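L-fuculose phosphate aldolase (Streptococcus pneumoniae, PDB 4C24) is an aldolase of the class II aldolase and adducin family, with a zinc ion held in an AraD-like alpha/beta fold, and assembles from four copies of one chain. Local coordinates at residues 45-50 / 58-63; 101-106 / 182-187; 105-110 / 154-159. All coordinates share one frame; numbering follows the deposited sequence. Where two conformers were deposited one is given.

All three contacts are mostly buried, but they hold different parts of the AraD-like fold. Contact 1 fastens the loop after strand 42-45 to strand 61-64 by two antiparallel backbone hydrogen bonds, and its far side turns two polar groups to a sulfate. Contact 2 lies on the opposite side of the chain's centre from contact 1; contact 3 is its neighbour, the two centres about 9 Å apart, and both use helix 103-110. Contact 2 sets that helix on helix 169-192 by apolar packing, with a lysine running out to sulfates at a subunit interface. Contact 3 seats the same helix on strand 154-157, joining leucine and alanine packing to one hydrogen bond.

Contact 1: 45-50 / 58-63; sequences ITPSGI and SDIVVM. With SO4 (sulfate ion), chain E.
The carboxylate of D59 has the methyl CD1 of I50 above its plane, 3.9 Å from D59 CG, while its two oxygens turn to partners beyond the contact: OD1 forms a salt bridge with R74 and OD2 accepts from the backbone of K56. The pyrrolidine ring of P47 lies against the carbonyl oxygen of D59, with P47 CB 3.2 Å from D59 O. Proline suits the place because its compact, rigid ring sets three carbons, CB, CG and CD, against that oxygen. Beside it, I60 comes in with its end: I60 CD1 lies 4.0 Å from T46 CA, and I60 CG2 touches the carbonyl oxygen of I45.

Where the loop leaves strand 42-45, I45 and V61 form an antiparallel hydrogen-bonded pair. I45 N donates to V61 O at 2.8 Å, and V61 N returns a bond to I45 O at 3.0 Å with a nearly straight N-H...O angle of 170°. Both side chains fall on the same side of the sheet, I45 CG2 lying 4.2 Å from V61 CB; this beta-branched pair fills the buried strand position well.

Beyond P47 the loop turns to a sulfate. S48 OG is anti to its backbone N (chi1 180°) and donates to sulfate O1. The backbone of G49, with a positive phi that glycine adopts easily, gives a second bond, G49 N to sulfate O3 at 3.0 Å. N32, S77 and S78 bind the same ion. Strand pairing and apolar packing thus fix the loop, and its two neutral donors meet a sulfate probably taken from the crystallisation liquor, which may hint at a wider affinity for anions.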
loop_
_atom_site.group_PDB
_atom_site.type_symbol
_atom_site.label_atom_id
_atom_site.label_comp_id
_atom_site.label_asym_id
_atom_site.label_seq_id
_atom_site.Cartn_x
_atom_site.Cartn_y
_atom_site.Cartn_z
ATOM N N ILE A 45 -6.867 -20.367 22.416
ATOM C CA ILE A 45 -6.416 -19.013 22.096
ATOM C C ILE A 45 -4.931 -18.998 21.752
ATOM O O ILE A 45 -4.166 -19.838 22.214
ATOM C CB ILE A 45 -6.773 -18.058 23.262
ATOM C CG1 ILE A 45 -6.545 -16.613 22.824
ATOM C CG2 ILE A 45 -5.997 -18.403 24.528
ATOM C CD1 ILE A 45 -7.245 -15.579 23.698
ATOM N N THR A 46 -4.517 -18.061 20.919
ATOM C CA THR A 46 -3.095 -17.884 20.621
ATOM C C THR A 46 -2.293 -17.455 21.836
ATOM O O THR A 46 -2.848 -16.864 22.767
ATOM C CB THR A 46 -2.918 -16.913 19.443
ATOM O OG1 THR A 46 -3.646 -15.697 19.737
ATOM C CG2 THR A 46 -3.491 -17.535 18.182
ATOM N N PRO A 47 -0.983 -17.752 21.861
ATOM C CA PRO A 47 -0.154 -17.438 23.016
ATOM C C PRO A 47 0.336 -15.998 22.977
ATOM O O PRO A 47 0.313 -15.375 21.905
ATOM C CB PRO A 47 1.035 -18.386 22.827
ATOM C CG PRO A 47 1.180 -18.408 21.342
ATOM C CD PRO A 47 -0.227 -18.519 20.846
ATOM N N SER A 48 0.827 -15.505 24.110
ATOM C CA SER A 48 1.329 -14.123 24.186
ATOM C C SER A 48 2.706 -14.008 23.558
ATOM O O SER A 48 3.544 -14.896 23.737
ATOM C CB SER A 48 1.414 -13.651 25.633
ATOM O OG SER A 48 1.899 -12.321 25.681
ATOM N N GLY A 49 2.930 -12.921 22.822
ATOM C CA GLY A 49 4.269 -12.522 22.397
ATOM C C GLY A 49 5.037 -13.543 21.587
ATOM O O GLY A 49 6.262 -13.651 21.731
ATOM N N ILE A 50 4.321 -14.309 20.765
ATOM C CA ILE A 50 4.976 -15.161 19.776
ATOM C C ILE A 50 4.512 -14.714 18.392
ATOM O O ILE A 50 3.309 -14.646 18.128
ATOM C CB ILE A 50 4.709 -16.675 20.022
ATOM C CG1 ILE A 50 5.221 -17.083 21.410
ATOM C CG2 ILE A 50 5.373 -17.535 18.943
ATOM C CD1 ILE A 50 5.038 -18.552 21.737
ATOM N N SER A 58 1.458 -26.679 19.879
ATOM C CA SER A 58 1.745 -26.778 21.299
ATOM C C SER A 58 1.796 -25.433 22.013
ATOM O O SER A 58 1.791 -25.402 23.231
ATOM C CB SER A 58 3.026 -27.585 21.556
ATOM O OG SER A 58 4.168 -26.950 21.011
ATOM N N ASP A 59 1.867 -24.335 21.260
ATOM C CA ASP A 59 1.856 -22.983 21.852
ATOM C C ASP A 59 0.438 -22.475 22.093
ATOM O O ASP A 59 0.247 -21.486 22.836
ATOM C CB ASP A 59 2.533 -21.962 20.933
ATOM C CG ASP A 59 4.038 -22.172 20.802
ATOM O OD1 ASP A 59 4.721 -22.454 21.818
ATOM O OD2 ASP A 59 4.534 -22.016 19.661
ATOM N N ILE A 60 -0.539 -23.092 21.434
ATOM C CA ILE A 60 -1.971 -22.728 21.641
ATOM C C ILE A 60 -2.349 -23.075 23.065
ATOM O O ILE A 60 -1.974 -24.115 23.611
ATOM C CB ILE A 60 -2.952 -23.377 20.617
ATOM C CG1 ILE A 60 -2.568 -22.986 19.182
ATOM C CG2 ILE A 60 -4.434 -23.049 20.930
ATOM C CD1 ILE A 60 -2.670 -21.499 18.887
ATOM N N VAL A 61 -3.067 -22.155 23.697
ATOM C CA VAL A 61 -3.470 -22.326 25.068
ATOM C C VAL A 61 -4.954 -22.616 25.104
ATOM O O VAL A 61 -5.745 -21.982 24.386
ATOM C CB VAL A 61 -3.153 -21.078 25.936
ATOM C CG1 VAL A 61 -3.651 -21.289 27.350
ATOM C CG2 VAL A 61 -1.659 -20.768 25.954
ATOM N N VAL A 62 -5.336 -23.591 25.924
ATOM C CA VAL A 62 -6.742 -23.968 26.019
ATOM C C VAL A 62 -7.179 -23.681 27.442
ATOM O O VAL A 62 -6.492 -24.013 28.403
ATOM C CB VAL A 62 -6.967 -25.459 25.672
ATOM C CG1 VAL A 62 -8.449 -25.813 25.737
ATOM C CG2 VAL A 62 -6.420 -25.714 24.279
ATOM N N MET A 63 -8.322 -23.015 27.569
ATOM C CA MET A 63 -8.822 -22.556 28.835
ATOM C C MET A 63 -10.260 -22.972 29.032
ATOM O O MET A 63 -11.001 -23.054 28.071
ATOM C CB MET A 63 -8.855 -21.044 28.744
ATOM C CG MET A 63 -8.232 -20.315 29.885
ATOM S SD MET A 63 -8.353 -18.622 29.291
ATOM C CE MET A 63 -6.718 -18.442 28.589
HETATM S S SO4 E . -0.636 -10.875 22.763
HETATM O O1 SO4 E . -0.390 -11.127 24.199
HETATM O O2 SO4 E . -1.088 -9.483 22.652
HETATM O O3 SO4 E . 0.670 -11.108 22.116
HETATM O O4 SO4 E . -1.695 -11.761 22.231
#

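Contact 2: 101-106 / 182-187. With SO4 (sulfate ion), chain D; SO4 (sulfate ion), chain B.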
loop_
_atom_site.group_PDB
_atom_site.type_symbol
_atom_site.label_atom_id
_atom_site.label_comp_id
_atom_site.label_asym_id
_atom_site.label_seq_id
_atom_site.Cartn_x
_atom_site.Cartn_y
_atom_site.Cartn_z
ATOM N N THR A 101 -5.316 -3.125 13.091
ATOM C CA THR A 101 -5.320 -2.848 11.668
ATOM C C THR A 101 -4.989 -1.370 11.398
ATOM O O THR A 101 -4.471 -0.662 12.288
ATOM C CB THR A 101 -6.635 -3.302 11.024
ATOM O OG1 THR A 101 -7.696 -2.481 11.530
ATOM C CG2 THR A 101 -6.909 -4.799 11.295
ATOM N N THR A 102 -5.206 -0.914 10.178
ATOM C CA THR A 102 -4.862 0.487 9.906
ATOM C C THR A 102 -6.005 1.472 10.158
ATOM O O THR A 102 -6.003 2.155 11.203
ATOM C CB THR A 102 -4.284 0.665 8.506
ATOM O OG1 THR A 102 -3.191 -0.245 8.372
ATOM C CG2 THR A 102 -3.795 2.107 8.298
ATOM N N TYR A 103 -6.959 1.551 9.236
ATOM C CA TYR A 103 -7.978 2.617 9.350
ATOM C C TYR A 103 -8.967 2.390 10.459
ATOM O O TYR A 103 -9.504 3.373 11.021
ATOM C CB TYR A 103 -8.640 2.890 8.003
ATOM C CG TYR A 103 -7.702 3.562 7.049
ATOM C CD1 TYR A 103 -6.827 2.822 6.252
ATOM C CD2 TYR A 103 -7.640 4.954 6.955
ATOM C CE1 TYR A 103 -5.954 3.439 5.377
ATOM C CE2 TYR A 103 -6.782 5.585 6.080
ATOM C CZ TYR A 103 -5.913 4.826 5.295
ATOM O OH TYR A 103 -5.054 5.445 4.415
ATOM N N ALA A 104 -9.272 1.147 10.789
ATOM C CA ALA A 104 -10.094 0.857 11.946
ATOM C C ALA A 104 -9.420 1.402 13.202
ATOM O O ALA A 104 -10.088 1.951 14.069
ATOM C CB ALA A 104 -10.405 -0.628 12.030
ATOM N N THR A 105 -8.103 1.302 13.282
ATOM C CA THR A 105 -7.372 1.792 14.438
ATOM C C THR A 105 -7.296 3.311 14.404
ATOM O O THR A 105 -7.358 3.922 15.462
ATOM C CB THR A 105 -5.988 1.159 14.502
ATOM O OG1 THR A 105 -6.177 -0.248 14.620
ATOM C CG2 THR A 105 -5.197 1.659 15.704
ATOM N N VAL A 106 -7.182 3.899 13.210
ATOM C CA VAL A 106 -7.327 5.383 13.076
ATOM C C VAL A 106 -8.609 5.856 13.744
ATOM O O VAL A 106 -8.597 6.789 14.597
ATOM C CB VAL A 106 -7.289 5.810 11.606
ATOM C CG1 VAL A 106 -7.722 7.282 11.450
ATOM C CG2 VAL A 106 -5.890 5.579 11.091
ATOM N N CYS A 182 -14.159 -0.912 5.207
ATOM C CA CYS A 182 -15.175 0.131 5.421
ATOM C C CYS A 182 -14.550 1.289 6.169
ATOM O O CYS A 182 -14.864 2.463 5.852
ATOM C CB CYS A 182 -16.383 -0.407 6.175
ATOM S SG CYS A 182 -17.413 -1.465 5.152
ATOM N N ALA A 183 -13.714 1.003 7.162
ATOM C CA ALA A 183 -13.062 2.091 7.918
ATOM C C ALA A 183 -12.220 2.933 6.993
ATOM O O ALA A 183 -12.181 4.166 7.074
ATOM C CB ALA A 183 -12.227 1.547 9.068
ATOM N N LYS A 184 -11.472 2.268 6.130
ATOM C CA LYS A 184 -10.631 2.940 5.160
ATOM C C LYS A 184 -11.456 3.817 4.213
ATOM O O LYS A 184 -11.111 4.977 4.007
ATOM C CB LYS A 184 -9.766 1.911 4.392
ATOM C CG LYS A 184 -8.818 2.602 3.415
ATOM C CD LYS A 184 -7.883 1.587 2.796
ATOM C CE LYS A 184 -6.923 2.250 1.836
ATOM N NZ LYS A 184 -5.928 1.223 1.370
ATOM N N ILE A 185 -12.526 3.268 3.641
ATOM C CA ILE A 185 -13.378 4.031 2.736
ATOM C C ILE A 185 -13.896 5.265 3.480
ATOM O O ILE A 185 -13.874 6.370 2.925
ATOM C CB ILE A 185 -14.553 3.193 2.198
ATOM C CG1 ILE A 185 -14.045 2.028 1.316
ATOM C CG2 ILE A 185 -15.583 4.051 1.458
ATOM C CD1 ILE A 185 -13.241 2.471 0.126
ATOM N N TYR A 186 -14.347 5.058 4.707
ATOM C CA TYR A 186 -14.959 6.174 5.474
ATOM C C TYR A 186 -13.922 7.252 5.725
ATOM O O TYR A 186 -14.201 8.467 5.548
ATOM C CB TYR A 186 -15.503 5.655 6.778
ATOM C CG TYR A 186 -16.141 6.696 7.668
ATOM C CD1 TYR A 186 -17.203 7.437 7.221
ATOM C CD2 TYR A 186 -15.682 6.896 8.951
ATOM C CE1 TYR A 186 -17.795 8.356 8.061
ATOM C CE2 TYR A 186 -16.259 7.817 9.804
ATOM C CZ TYR A 186 -17.321 8.533 9.342
ATOM O OH TYR A 186 -17.897 9.465 10.188
ATOM N N CYS A 187 -12.741 6.870 6.166
ATOM C CA CYS A 187 -11.700 7.850 6.460
ATOM C C CYS A 187 -11.276 8.617 5.216
ATOM O O CYS A 187 -11.117 9.837 5.218
ATOM C CB CYS A 187 -10.481 7.140 7.053
ATOM S SG CYS A 187 -10.695 6.670 8.769
HETATM S S SO4 D . -3.240 0.417 4.168
HETATM O O1 SO4 D . -3.017 -0.200 5.489
HETATM O O2 SO4 D . -2.517 -0.419 3.180
HETATM O O3 SO4 D . -4.690 0.371 3.915
HETATM O O4 SO4 D . -2.737 1.808 4.173
HETATM S S SO4 B . -4.602 1.554 -2.110
HETATM O O1 SO4 B . -5.816 0.723 -2.218
HETATM O O2 SO4 B . -3.450 0.621 -2.082
HETATM O O3 SO4 B . -4.552 2.394 -3.317
HETATM O O4 SO4 B . -4.664 2.375 -0.882
#
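This is a helix-to-helix contact in which the first turn of helix 103-110 rests on helix 169-192, with Y103 laid across K184 and A183. K184 CG lies over one face of the Y103 ring, offset toward its rim and 3.8 Å from the ring centroid, a CH-pi contact. Tyrosine suits the place because its flat face can cover the aliphatic part of a lysine whose amine continues past the ring to the sulfates. CG is anti to the backbone N (chi1 -177°), which sets it over the ring; the chain beyond is extended, and K184 NZ donates to two sulfates, at 2.8 Å to O4 of one and 3.0 Å to O3 of the other. That O3 also lies at the edge of the tyrosine ring, and T102 OG1 donates to O1 of the same ion.

Small residues let the backbones come close: A183 CB is 3.4 Å from A104 N. C187 CB comes obliquely to Y103 CD2 at 3.6 Å, C187 SG stands at the ring edge, and the sulfur meets V106 CG1 at 4.0 Å.

E180 accepts from the backbone N-H groups of Y103 and A104, tying the start of the helix to its neighbour. K184 of the second and third subunits also binds sulfate. This is close helix-helix packing inside the AraD-like alpha/beta fold, its K184 edge lying at a junction of subunits in the four-chain assembly, where the sulfates probably come from the crystallisation liquor.

Contact 3: 105-110 / 154-159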
loop_
_atom_site.group_PDB
_atom_site.type_symbol
_atom_site.label_atom_id
_atom_site.label_comp_id
_atom_site.label_asym_id
_atom_site.label_seq_id
_atom_site.Cartn_x
_atom_site.Cartn_y
_atom_site.Cartn_z
ATOM N N THR A 105 -8.103 1.302 13.282
ATOM C CA THR A 105 -7.372 1.792 14.438
ATOM C C THR A 105 -7.296 3.311 14.404
ATOM O O THR A 105 -7.358 3.922 15.462
ATOM C CB THR A 105 -5.988 1.159 14.502
ATOM O OG1 THR A 105 -6.177 -0.248 14.620
ATOM C CG2 THR A 105 -5.197 1.659 15.704
ATOM N N VAL A 106 -7.182 3.899 13.210
ATOM C CA VAL A 106 -7.327 5.383 13.076
ATOM C C VAL A 106 -8.609 5.856 13.744
ATOM O O VAL A 106 -8.597 6.789 14.597
ATOM C CB VAL A 106 -7.289 5.810 11.606
ATOM C CG1 VAL A 106 -7.722 7.282 11.450
ATOM C CG2 VAL A 106 -5.890 5.579 11.091
ATOM N N LEU A 107 -9.719 5.246 13.359
ATOM C CA LEU A 107 -10.997 5.612 13.980
ATOM C C LEU A 107 -10.949 5.397 15.490
ATOM O O LEU A 107 -11.410 6.215 16.260
ATOM C CB LEU A 107 -12.142 4.858 13.341
ATOM C CG LEU A 107 -12.425 5.315 11.912
ATOM C CD1 LEU A 107 -13.533 4.450 11.329
ATOM C CD2 LEU A 107 -12.899 6.803 11.889
ATOM N N ALA A 108 -10.359 4.293 15.942
ATOM C CA ALA A 108 -10.244 4.012 17.356
ATOM C C ALA A 108 -9.433 5.077 18.092
ATOM O O ALA A 108 -9.701 5.356 19.258
ATOM C CB ALA A 108 -9.559 2.646 17.515
ATOM N N CYS A 109 -8.402 5.615 17.444
ATOM C CA CYS A 109 -7.561 6.620 18.089
ATOM C C CYS A 109 -8.204 7.989 18.126
ATOM O O CYS A 109 -7.823 8.810 18.957
ATOM C CB CYS A 109 -6.160 6.663 17.486
ATOM S SG CYS A 109 -5.249 5.118 17.740
ATOM N N LEU A 110 -9.138 8.213 17.211
ATOM C CA LEU A 110 -9.999 9.408 17.235
ATOM C C LEU A 110 -11.152 9.184 18.186
ATOM O O LEU A 110 -11.894 10.128 18.507
ATOM C CB LEU A 110 -10.560 9.667 15.846
ATOM C CG LEU A 110 -9.561 10.080 14.789
ATOM C CD1 LEU A 110 -10.084 9.728 13.403
ATOM C CD2 LEU A 110 -9.214 11.561 14.914
ATOM N N ALA A 154 -18.520 -6.543 15.587
ATOM C CA ALA A 154 -17.206 -5.941 15.691
ATOM C C ALA A 154 -17.301 -4.730 16.580
ATOM O O ALA A 154 -18.391 -4.186 16.747
ATOM C CB ALA A 154 -16.667 -5.555 14.326
ATOM N N VAL A 155 -16.160 -4.338 17.121
ATOM C CA VAL A 155 -16.062 -3.151 17.976
ATOM C C VAL A 155 -14.669 -2.568 17.854
ATOM O O VAL A 155 -13.691 -3.304 17.711
ATOM C CB VAL A 155 -16.419 -3.464 19.450
ATOM C CG1 VAL A 155 -15.418 -4.392 20.103
ATOM C CG2 VAL A 155 -16.522 -2.205 20.287
ATOM N N LEU A 156 -14.551 -1.242 17.834
ATOM C CA LEU A 156 -13.262 -0.593 17.909
ATOM C C LEU A 156 -12.817 -0.407 19.374
ATOM O O LEU A 156 -13.619 -0.078 20.259
ATOM C CB LEU A 156 -13.295 0.755 17.167
ATOM C CG LEU A 156 -13.843 0.770 15.741
ATOM C CD1 LEU A 156 -13.844 2.173 15.158
ATOM C CD2 LEU A 156 -13.052 -0.220 14.886
ATOM N N LEU A 157 -11.539 -0.624 19.626
ATOM C CA LEU A 157 -10.973 -0.492 20.954
ATOM C C LEU A 157 -10.157 0.788 20.949
ATOM O O LEU A 157 -9.192 0.941 20.198
ATOM C CB LEU A 157 -10.051 -1.676 21.248
ATOM C CG LEU A 157 -10.733 -3.031 21.081
ATOM C CD1 LEU A 157 -9.685 -4.129 21.289
ATOM C CD2 LEU A 157 -11.957 -3.213 21.980
ATOM N N ALA A 158 -10.591 1.738 21.788
ATOM C CA ALA A 158 -10.014 3.062 21.771
ATOM C C ALA A 158 -8.479 3.068 21.843
ATOM O O ALA A 158 -7.888 2.453 22.725
ATOM C CB ALA A 158 -10.596 3.860 22.926
ATOM N N ASN A 159 -7.831 3.755 20.905
ATOM C CA ASN A 159 -6.379 3.924 20.925
ATOM C C ASN A 159 -5.657 2.590 20.831
ATOM O O ASN A 159 -4.546 2.455 21.322
ATOM C CB ASN A 159 -5.905 4.715 22.154
ATOM C CG ASN A 159 -6.489 6.099 22.192
ATOM O OD1 ASN A 159 -5.993 7.025 21.555
ATOM N ND2 ASN A 159 -7.545 6.227 22.911
#
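L156 projects from strand 154-157 onto helix 105-110, and its side chain can be followed outward atom by atom. CB lies beside the methyl of A108, with L156 CB 4.2 Å from A108 CB. CG is turned anti to the carbonyl carbon (chi1 -51°), and past it the two methyls divide: L156 CD1 rests 3.7 Å from L107 CB and also comes near A108 N, while L156 CD2 packs against the carbonyl oxygen of A104, one turn back along the helix. A leucine suits this position because its forked end can meet the helix at two levels.

A108 faces the strand most directly. Its CB is only 3.2 Å from L157 O, a closeness that a single methyl permits. Just beyond the strand, N159 N donates to A108 O at 3.0 Å, the N-H...O angle being 158°; the donor stands well above the plane of the carbonyl. The same oxygen receives a CA-H...O contact from A158, with A158 CA 3.4 Å from A108 O, so one helix carbonyl is met by two consecutive residues of the turn. C109 adds its sulfur, C109 SG lying 3.6 Å from N159 CA. The next residue, H160, is a zinc ligand, so this turn leads directly into the metal site.

The helix and strand axes pass 7.5 Å apart at 57°. L107 also packs on A183, Y186 and C187 of helix 169-192, so helix 103-110 lies between that helix and the strand, while V155 and L157 pack on helix 139-149. In the sheet, strand 154-157 runs antiparallel to strand 161-166 and parallel to strand 130-131, and S117 of the second subunit packs on C109 and N159.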